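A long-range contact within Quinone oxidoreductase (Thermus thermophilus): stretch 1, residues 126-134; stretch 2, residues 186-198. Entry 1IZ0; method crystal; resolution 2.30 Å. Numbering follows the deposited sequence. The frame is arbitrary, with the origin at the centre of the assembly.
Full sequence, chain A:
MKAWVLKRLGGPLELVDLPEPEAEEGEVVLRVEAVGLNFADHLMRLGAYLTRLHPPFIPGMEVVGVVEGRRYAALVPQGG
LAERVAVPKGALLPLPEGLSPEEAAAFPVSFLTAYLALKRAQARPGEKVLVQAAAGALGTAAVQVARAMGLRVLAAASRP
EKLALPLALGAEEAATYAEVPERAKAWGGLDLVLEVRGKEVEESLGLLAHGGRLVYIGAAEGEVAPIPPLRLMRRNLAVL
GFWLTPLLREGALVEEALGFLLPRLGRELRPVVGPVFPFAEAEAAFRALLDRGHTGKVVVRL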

# COMPACT_ATOMS: atom_id res chain seq x y z
N GLY A 126 -15.54 16.59 -2.60
CA GLY A 126 -16.26 16.73 -3.86
C GLY A 126 -15.42 16.52 -5.11
O GLY A 126 -15.97 16.41 -6.21
N GLU A 127 -14.10 16.47 -4.99
CA GLU A 127 -13.26 16.26 -6.16
C GLU A 127 -13.36 14.83 -6.71
O GLU A 127 -13.61 13.87 -5.96
CB GLU A 127 -11.80 16.64 -5.86
CG GLU A 127 -11.62 18.16 -5.66
CD GLU A 127 -10.17 18.63 -5.82
OE1 GLU A 127 -9.29 18.19 -5.05
OE2 GLU A 127 -9.92 19.48 -6.71
N LYS A 128 -13.17 14.71 -8.02
CA LYS A 128 -13.24 13.43 -8.73
C LYS A 128 -11.88 12.74 -8.82
O LYS A 128 -10.92 13.31 -9.34
CB LYS A 128 -13.80 13.68 -10.13
CG LYS A 128 -15.20 14.29 -10.13
CD LYS A 128 -15.60 14.85 -11.50
CE LYS A 128 -15.03 16.25 -11.73
NZ LYS A 128 -15.27 16.73 -13.13
N VAL A 129 -11.80 11.51 -8.32
CA VAL A 129 -10.54 10.78 -8.33
C VAL A 129 -10.63 9.39 -8.94
O VAL A 129 -11.54 8.62 -8.66
CB VAL A 129 -9.98 10.65 -6.89
CG1 VAL A 129 -10.99 9.95 -5.99
CG2 VAL A 129 -8.66 9.90 -6.90
N LEU A 130 -9.66 9.08 -9.80
CA LEU A 130 -9.61 7.78 -10.44
C LEU A 130 -8.65 6.89 -9.65
O LEU A 130 -7.52 7.27 -9.37
CB LEU A 130 -9.12 7.94 -11.88
CG LEU A 130 -8.87 6.72 -12.79
CD1 LEU A 130 -7.53 6.13 -12.48
CD2 LEU A 130 -9.98 5.69 -12.62
N VAL A 131 -9.13 5.71 -9.25
CA VAL A 131 -8.31 4.75 -8.52
C VAL A 131 -8.14 3.52 -9.40
O VAL A 131 -9.13 2.91 -9.81
CB VAL A 131 -8.97 4.32 -7.19
CG1 VAL A 131 -8.13 3.24 -6.51
CG2 VAL A 131 -9.13 5.53 -6.28
N GLN A 132 -6.90 3.15 -9.69
CA GLN A 132 -6.64 2.00 -10.54
C GLN A 132 -6.40 0.75 -9.70
O GLN A 132 -6.29 0.84 -8.48
CB GLN A 132 -5.43 2.28 -11.44
CG GLN A 132 -5.60 3.51 -12.31
CD GLN A 132 -4.35 3.81 -13.12
OE1 GLN A 132 -3.23 3.60 -12.65
NE2 GLN A 132 -4.54 4.31 -14.34
N ALA A 133 -6.33 -0.40 -10.36
CA ALA A 133 -6.12 -1.66 -9.65
C ALA A 133 -6.96 -1.56 -8.37
O ALA A 133 -6.51 -1.93 -7.28
CB ALA A 133 -4.64 -1.84 -9.30
N ALA A 134 -8.18 -1.06 -8.54
CA ALA A 134 -9.11 -0.81 -7.43
C ALA A 134 -9.54 -2.00 -6.59
O ALA A 134 -10.24 -1.82 -5.59
CB ALA A 134 -10.33 -0.08 -7.95
N ALA A 186 -17.61 11.28 -19.23
CA ALA A 186 -18.95 11.39 -18.65
C ALA A 186 -18.92 12.12 -17.31
O ALA A 186 -19.91 12.73 -16.90
CB ALA A 186 -19.57 10.00 -18.47
N TRP A 187 -17.78 12.07 -16.63
CA TRP A 187 -17.61 12.72 -15.34
C TRP A 187 -17.16 14.17 -15.49
O TRP A 187 -17.05 14.90 -14.49
CB TRP A 187 -16.58 11.97 -14.52
CG TRP A 187 -17.12 10.77 -13.79
CD1 TRP A 187 -17.94 9.80 -14.29
CD2 TRP A 187 -16.84 10.41 -12.43
NE1 TRP A 187 -18.20 8.86 -13.31
CE2 TRP A 187 -17.53 9.21 -12.17
CE3 TRP A 187 -16.07 10.99 -11.41
CZ2 TRP A 187 -17.48 8.57 -10.92
CZ3 TRP A 187 -16.02 10.35 -10.17
CH2 TRP A 187 -16.72 9.16 -9.94
N GLY A 188 -16.89 14.57 -16.73
CA GLY A 188 -16.44 15.92 -16.99
C GLY A 188 -14.95 16.03 -16.71
O GLY A 188 -14.43 17.12 -16.46
N GLY A 189 -14.26 14.89 -16.78
CA GLY A 189 -12.83 14.88 -16.52
C GLY A 189 -12.55 14.71 -15.04
O GLY A 189 -13.38 15.07 -14.19
N LEU A 190 -11.39 14.16 -14.72
CA LEU A 190 -11.03 13.94 -13.33
C LEU A 190 -10.14 15.03 -12.76
O LEU A 190 -9.38 15.68 -13.48
CB LEU A 190 -10.34 12.58 -13.20
CG LEU A 190 -11.15 11.43 -13.80
CD1 LEU A 190 -10.31 10.19 -13.86
CD2 LEU A 190 -12.41 11.21 -12.96
N ASP A 191 -10.25 15.22 -11.44
CA ASP A 191 -9.45 16.19 -10.72
C ASP A 191 -8.14 15.52 -10.30
O ASP A 191 -7.09 16.15 -10.29
CB ASP A 191 -10.20 16.66 -9.46
CG ASP A 191 -11.46 17.46 -9.79
OD1 ASP A 191 -11.33 18.48 -10.50
OD2 ASP A 191 -12.57 17.07 -9.34
N LEU A 192 -8.23 14.24 -9.96
CA LEU A 192 -7.07 13.47 -9.52
C LEU A 192 -7.02 12.06 -10.10
O LEU A 192 -8.04 11.43 -10.38
CB LEU A 192 -7.06 13.33 -7.99
CG LEU A 192 -6.91 14.54 -7.07
CD1 LEU A 192 -8.25 15.20 -6.86
CD2 LEU A 192 -6.38 14.08 -5.73
N VAL A 193 -5.80 11.55 -10.25
CA VAL A 193 -5.58 10.21 -10.73
C VAL A 193 -4.46 9.60 -9.89
O VAL A 193 -3.40 10.22 -9.73
CB VAL A 193 -5.15 10.18 -12.21
CG1 VAL A 193 -4.75 8.76 -12.61
CG2 VAL A 193 -6.30 10.67 -13.10
N LEU A 194 -4.70 8.43 -9.31
CA LEU A 194 -3.68 7.74 -8.53
C LEU A 194 -3.16 6.69 -9.49
O LEU A 194 -3.79 5.66 -9.70
CB LEU A 194 -4.29 7.08 -7.28
CG LEU A 194 -4.87 8.03 -6.23
CD1 LEU A 194 -5.37 7.23 -5.02
CD2 LEU A 194 -3.82 9.03 -5.79
N GLU A 195 -2.01 6.98 -10.09
CA GLU A 195 -1.38 6.12 -11.08
C GLU A 195 -0.49 5.01 -10.54
O GLU A 195 0.55 5.28 -9.95
CB GLU A 195 -0.53 6.97 -12.02
CG GLU A 195 -1.17 7.27 -13.35
CD GLU A 195 -1.29 6.03 -14.20
OE1 GLU A 195 -0.29 5.30 -14.34
OE2 GLU A 195 -2.40 5.78 -14.72
N VAL A 196 -0.89 3.76 -10.78
CA VAL A 196 -0.09 2.60 -10.36
C VAL A 196 0.24 1.73 -11.57
O VAL A 196 1.14 0.90 -11.53
CB VAL A 196 -0.81 1.74 -9.30
CG1 VAL A 196 -0.94 2.52 -8.00
CG2 VAL A 196 -2.19 1.32 -9.81
N ARG A 197 -0.50 1.93 -12.66
CA ARG A 197 -0.28 1.18 -13.90
C ARG A 197 1.04 1.65 -14.52
O ARG A 197 1.87 0.83 -14.92
CB ARG A 197 -1.45 1.43 -14.86
CG ARG A 197 -2.80 0.95 -14.34
CD ARG A 197 -3.12 -0.46 -14.82
NE ARG A 197 -3.51 -0.47 -16.23
CZ ARG A 197 -3.62 -1.56 -16.97
NH1 ARG A 197 -3.36 -2.76 -16.45
NH2 ARG A 197 -3.98 -1.46 -18.24
N GLY A 198 1.20 2.96 -14.61
CA GLY A 198 2.43 3.54 -15.14
C GLY A 198 2.75 3.43 -16.63
O GLY A 198 3.65 4.12 -17.11
O HOH W 1 -5.03 3.83 -7.92

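Two parallel strands, 128-131 and one running through Leu-192 to Glu-195, lie side by side with their directions 16° apart, and side-chain hydrogen bonds extend the pairing at both ends. The backbone ladder is short: Leu-192 N donates to Lys-128 O (2.9 Å), Leu-130 N to Leu-192 O (2.9 Å), and Leu-194 N to Leu-130 O (3.0 Å). Beyond it, water 1 bridges the two stretches, accepting from Gln-132 N and donating to Leu-194 O.

At the start, Asp-191 sits where the chain turns a corner. Its m rotamer brings OD2 to 2.8 Å from Lys-128 N, nearly in line with the N-H, so a carboxylate serves a backbone donor as a strand carbonyl otherwise might. Lys-128 has chi1 m, chi2 t, chi3 m and chi4 t; chi1 sets Lys-128 CG 3.6 Å from Trp-187 CE3, and farther out the chain turns at chi3, with NZ reaching Gly-189 O (2.7 Å) and Trp-187 O (2.9 Å). The ammonium thus gathers carbonyls around the end of a helix, where Gly-188, with positive phi, completes a Schellman motif.

Side chains alternate between faces. Val-129, in p, sets CG2 3.9 Å from Leu-192 CB and 4.3 Å from Leu-194 CG. On the other face, Leu-130, in t, places CD1 3.8 Å from Val-193 CG1, while its CB meets Leu-190 CD1 at a tight 3.2 Å.

At the far end, Gln-132 extends through m and t so that its amide works in both directions. OE1 accepts from Val-196 N (3.0 Å) and Arg-197 N (3.2 Å); NE2 donates to Glu-195 OE2 (2.6 Å). Glu-195 points away at CB, yet with chi1 between wells (-101°) and chi2 in m its end comes nearer, and its OE1 accepts from Gly-198 N (2.8 Å). The rule is economical: a parallel core, with polar side chains bonding backbone groups at each end, and a Gln-Glu pair added at the far one.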